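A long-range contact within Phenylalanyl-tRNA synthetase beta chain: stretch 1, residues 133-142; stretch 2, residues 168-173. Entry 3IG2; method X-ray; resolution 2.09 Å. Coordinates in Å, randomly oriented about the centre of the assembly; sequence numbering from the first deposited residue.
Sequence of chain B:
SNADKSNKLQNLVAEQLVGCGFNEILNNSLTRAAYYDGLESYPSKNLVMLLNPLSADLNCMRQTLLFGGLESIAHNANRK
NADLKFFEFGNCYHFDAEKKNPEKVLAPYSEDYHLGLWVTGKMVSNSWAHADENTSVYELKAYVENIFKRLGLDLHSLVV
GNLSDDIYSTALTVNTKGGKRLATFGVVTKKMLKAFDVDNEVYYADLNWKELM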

ATOM      1  N   GLU B 133       5.902 -21.314 -15.214  1.00 12.00           N
ATOM      2  CA  GLU B 133       7.161 -20.967 -14.564  1.00 12.34           C
ATOM      3  C   GLU B 133       7.778 -19.690 -15.129  1.00 12.18           C
ATOM      4  O   GLU B 133       8.550 -19.017 -14.440  1.00 11.88           O
ATOM      5  CB  GLU B 133       8.165 -22.122 -14.651  1.00 12.17           C
ATOM      6  CG  GLU B 133       7.773 -23.318 -13.800  1.00 12.89           C
ATOM      7  CD  GLU B 133       8.858 -24.375 -13.700  1.00 13.03           C
ATOM      8  OE1 GLU B 133      10.059 -24.053 -13.877  1.00 11.63           O
ATOM      9  OE2 GLU B 133       8.497 -25.536 -13.424  1.00 14.53           O
ATOM     10  N   ASN B 134       7.444 -19.383 -16.383  1.00 12.09           N
ATOM     11  CA  ASN B 134       7.868 -18.148 -17.055  1.00 12.08           C
ATOM     12  C   ASN B 134       7.408 -16.896 -16.298  1.00 11.93           C
ATOM     13  O   ASN B 134       8.212 -15.999 -16.003  1.00 11.57           O
ATOM     14  CB  ASN B 134       7.352 -18.115 -18.504  1.00 12.24           C
ATOM     15  N   THR B 135       6.123 -16.852 -15.962  1.00 11.78           N
ATOM     16  CA  THR B 135       5.581 -15.708 -15.238  1.00 11.95           C
ATOM     17  C   THR B 135       6.132 -15.612 -13.805  1.00 12.02           C
ATOM     18  O   THR B 135       6.234 -14.514 -13.253  1.00 12.41           O
ATOM     19  CB  THR B 135       4.019 -15.630 -15.296  1.00 11.76           C
ATOM     20  OG1 THR B 135       3.562 -14.548 -14.474  1.00 11.84           O
ATOM     21  CG2 THR B 135       3.385 -16.910 -14.830  1.00 12.09           C
ATOM     22  N   SER B 136       6.522 -16.747 -13.222  1.00 11.96           N
ATOM     23  CA  SER B 136       7.159 -16.745 -11.888  1.00 11.95           C
ATOM     24  C   SER B 136       8.567 -16.117 -11.876  1.00 11.78           C
ATOM     25  O   SER B 136       8.908 -15.370 -10.950  1.00 11.19           O
ATOM     26  CB  SER B 136       7.207 -18.159 -11.306  1.00 11.97           C
ATOM     27  OG  SER B 136       5.960 -18.816 -11.453  1.00 12.07           O
ATOM     28  N   VAL B 137       9.380 -16.423 -12.902  1.00 11.92           N
ATOM     29  CA  VAL B 137      10.739 -15.846 -13.018  1.00 12.35           C
ATOM     30  C   VAL B 137      10.655 -14.295 -13.225  1.00 12.77           C
ATOM     31  O   VAL B 137      11.522 -13.544 -12.758  1.00 13.36           O
ATOM     32  CB  VAL B 137      11.580 -16.555 -14.133  1.00 12.12           C
ATOM     33  CG1 VAL B 137      12.964 -15.959 -14.244  1.00 12.16           C
ATOM     34  CG2 VAL B 137      11.678 -18.052 -13.872  1.00 11.52           C
ATOM     35  N   TYR B 138       9.561 -13.836 -13.923  1.00 13.29           N
ATOM     36  CA  TYR B 138       9.272 -12.376 -14.248  1.00 13.50           C
ATOM     37  C   TYR B 138       8.889 -11.598 -12.959  1.00 13.57           C
ATOM     38  O   TYR B 138       9.155 -10.364 -13.073  1.00 13.96           O
ATOM     39  CB  TYR B 138       8.198 -12.196 -15.366  1.00 13.34           C
ATOM     40  N   GLU B 139       8.130 -12.249 -11.963  1.00 13.23           N
ATOM     41  CA  GLU B 139       7.739 -11.626 -10.736  1.00 12.47           C
ATOM     42  C   GLU B 139       8.945 -11.451  -9.802  1.00 11.11           C
ATOM     43  O   GLU B 139       9.149 -10.396  -9.137  1.00 11.17           O
ATOM     44  CB  GLU B 139       6.656 -12.463  -9.956  1.00 13.35           C
ATOM     45  CG  GLU B 139       6.295 -12.001  -8.597  1.00 14.87           C
ATOM     46  CD  GLU B 139       5.796 -10.545  -8.547  1.00 15.62           C
ATOM     47  OE1 GLU B 139       6.514  -9.656  -8.040  1.00 17.82           O
ATOM     48  OE2 GLU B 139       4.711 -10.287  -9.025  1.00 14.40           O
ATOM     49  N   LEU B 140       9.782 -12.479  -9.750  1.00  9.23           N
ATOM     50  CA  LEU B 140      10.974 -12.457  -8.917  1.00  7.13           C
ATOM     51  C   LEU B 140      12.044 -11.502  -9.519  1.00  5.61           C
ATOM     52  O   LEU B 140      12.891 -10.793  -8.806  1.00  4.93           O
ATOM     53  CB  LEU B 140      11.576 -13.879  -8.731  1.00  7.61           C
ATOM     54  CG  LEU B 140      12.768 -13.971  -7.749  1.00  7.18           C
ATOM     55  CD1 LEU B 140      12.284 -13.566  -6.457  1.00  7.99           C
ATOM     56  CD2 LEU B 140      13.372 -15.384  -7.634  1.00  8.84           C
ATOM     57  N   LYS B 141      12.073 -11.484 -10.864  1.00  3.86           N
ATOM     58  CA  LYS B 141      12.960 -10.580 -11.644  1.00  2.70           C
ATOM     59  C   LYS B 141      12.837  -9.097 -11.166  1.00  2.06           C
ATOM     60  O   LYS B 141      13.863  -8.349 -11.053  1.00  2.00           O
ATOM     61  CB  LYS B 141      12.532 -10.677 -13.143  1.00  2.78           C
ATOM     62  CG  LYS B 141      13.632 -10.147 -14.102  1.00  2.22           C
ATOM     63  CD  LYS B 141      13.141 -10.250 -15.554  1.00  2.41           C
ATOM     64  CE  LYS B 141      14.206  -9.814 -16.556  1.00  2.20           C
ATOM     65  NZ  LYS B 141      14.316  -8.329 -16.636  1.00  2.13           N
ATOM     66  N   ALA B 142      11.573  -8.692 -10.884  1.00  2.00           N
ATOM     67  CA  ALA B 142      11.290  -7.287 -10.437  1.00  2.00           C
ATOM     68  C   ALA B 142      12.003  -6.931  -9.088  1.00  2.00           C
ATOM     69  O   ALA B 142      12.487  -5.825  -8.840  1.00  2.56           O
ATOM     70  CB  ALA B 142       9.730  -6.971 -10.377  1.00  2.00           C
ATOM     71  N   TYR B 168      17.457 -25.280 -10.037  1.00 12.74           N
ATOM     72  CA  TYR B 168      16.384 -24.600 -10.759  1.00 13.07           C
ATOM     73  C   TYR B 168      15.851 -25.391 -11.931  1.00 13.28           C
ATOM     74  O   TYR B 168      16.621 -25.915 -12.744  1.00 13.35           O
ATOM     75  CB  TYR B 168      16.861 -23.269 -11.319  1.00 12.79           C
ATOM     76  CG  TYR B 168      17.470 -22.301 -10.312  1.00 13.22           C
ATOM     77  CD1 TYR B 168      16.673 -21.563  -9.433  1.00 13.24           C
ATOM     78  CD2 TYR B 168      18.846 -22.116 -10.264  1.00 12.55           C
ATOM     79  CE1 TYR B 168      17.245 -20.662  -8.528  1.00 12.93           C
ATOM     80  CE2 TYR B 168      19.422 -21.231  -9.366  1.00 14.32           C
ATOM     81  CZ  TYR B 168      18.620 -20.498  -8.523  1.00 15.79           C
ATOM     82  OH  TYR B 168      19.221 -19.640  -7.646  1.00 18.29           O
ATOM     83  N   SER B 169      14.534 -25.443 -12.072  1.00 14.01           N
ATOM     84  CA  SER B 169      13.956 -25.998 -13.318  1.00 13.72           C
ATOM     85  C   SER B 169      14.151 -24.958 -14.419  1.00 13.72           C
ATOM     86  O   SER B 169      14.553 -25.297 -15.527  1.00 13.51           O
ATOM     87  CB  SER B 169      12.487 -26.358 -13.149  1.00 13.80           C
ATOM     88  OG  SER B 169      11.834 -25.394 -12.334  1.00 14.20           O
ATOM     89  N   THR B 170      13.894 -23.694 -14.080  1.00 13.90           N
ATOM     90  CA  THR B 170      14.034 -22.548 -14.992  1.00 13.71           C
ATOM     91  C   THR B 170      14.705 -21.391 -14.223  1.00 13.65           C
ATOM     92  O   THR B 170      14.278 -21.044 -13.112  1.00 12.06           O
ATOM     93  CB  THR B 170      12.658 -22.094 -15.507  1.00 13.65           C
ATOM     94  OG1 THR B 170      11.962 -23.220 -16.064  1.00 16.66           O
ATOM     95  CG2 THR B 170      12.784 -21.021 -16.581  1.00 13.95           C
ATOM     96  N   ALA B 171      15.736 -20.786 -14.823  1.00 13.48           N
ATOM     97  CA  ALA B 171      16.493 -19.748 -14.133  1.00 14.07           C
ATOM     98  C   ALA B 171      17.181 -18.776 -15.053  1.00 14.02           C
ATOM     99  O   ALA B 171      17.431 -19.089 -16.204  1.00 15.15           O
ATOM    100  CB  ALA B 171      17.528 -20.377 -13.214  1.00 13.62           C
ATOM    101  N   LEU B 172      17.533 -17.618 -14.504  1.00 14.16           N
ATOM    102  CA  LEU B 172      18.365 -16.638 -15.197  1.00 14.74           C
ATOM    103  C   LEU B 172      19.622 -16.373 -14.403  1.00 14.81           C
ATOM    104  O   LEU B 172      19.592 -16.348 -13.170  1.00 13.77           O
ATOM    105  CB  LEU B 172      17.613 -15.318 -15.393  1.00 14.39           C
ATOM    106  CG  LEU B 172      16.431 -15.344 -16.362  1.00 14.79           C
ATOM    107  CD1 LEU B 172      15.698 -13.997 -16.394  1.00 12.95           C
ATOM    108  CD2 LEU B 172      16.886 -15.754 -17.765  1.00 15.97           C
ATOM    109  N   THR B 173      20.727 -16.173 -15.112  1.00 15.42           N
ATOM    110  CA  THR B 173      21.961 -15.706 -14.469  1.00 15.76           C
ATOM    111  C   THR B 173      22.216 -14.270 -14.888  1.00 15.05           C
ATOM    112  O   THR B 173      21.894 -13.879 -16.020  1.00 14.76           O
ATOM    113  CB  THR B 173      23.178 -16.540 -14.865  1.00 15.54           C
ATOM    114  OG1 THR B 173      23.357 -16.468 -16.293  1.00 16.49           O
ATOM    115  CG2 THR B 173      22.976 -17.990 -14.454  1.00 17.25           C
TER

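A helix often settles on the edge of a turn and strand by presenting residues spaced four apart along its length and at its start, and this contact in the phenylalanyl-tRNA synthetase beta chain is a compact example. The helix takes in residues 134-142 and runs on beyond them. Glu 133, Val 137 and Lys 141, spaced four apart, supply the contacts, and the backbone binds them in sequence: Val 137 N donates to Glu 133 O at 3.1 Å, and Lys 141 N to Val 137 O at 2.9 Å.

Stretch 2 begins with Tyr 168, which makes no contact here, and the chain then turns a corner at Ser 169 and Thr 170. Both residues direct CB toward stretch 1, and both hydroxyls reach the same carboxylate oxygen. Ser 169 OG donates to Glu 133 OE1 at 2.7 Å, and Thr 170 OG1 donates to that OE1 at 3.0 Å. A carboxylate oxygen has lone pairs enough to accept two hydrogen bonds, so a single acceptor ties together consecutive residues of the corner. Thr 170 also marks the passage from polar to apolar chemistry: its CG2 lies 4.2 Å from Val 137 CG2, a methyl-to-methyl approach.

Beyond the corner the chain is extended, and side chains alternate. Ala 171 points its CB away, although its CA lies only 7.0 Å from Val 137 CA; the backbones come near without the alanine methyl taking part. Leu 172 points back toward the helix, placing CD1 4.0 Å from Val 137 CG1 in an apolar contact. Leu 172 CD1 also lies 4.4 Å from Lys 141 CE, a loose contact at the margin, made by a methylene of the lysine. Thr 173 is out of reach. Together the two stretches bury 279 Å², both sides summed, a modest area in which hydrogen bonds at the corner give way to hydrocarbon packing along the strand.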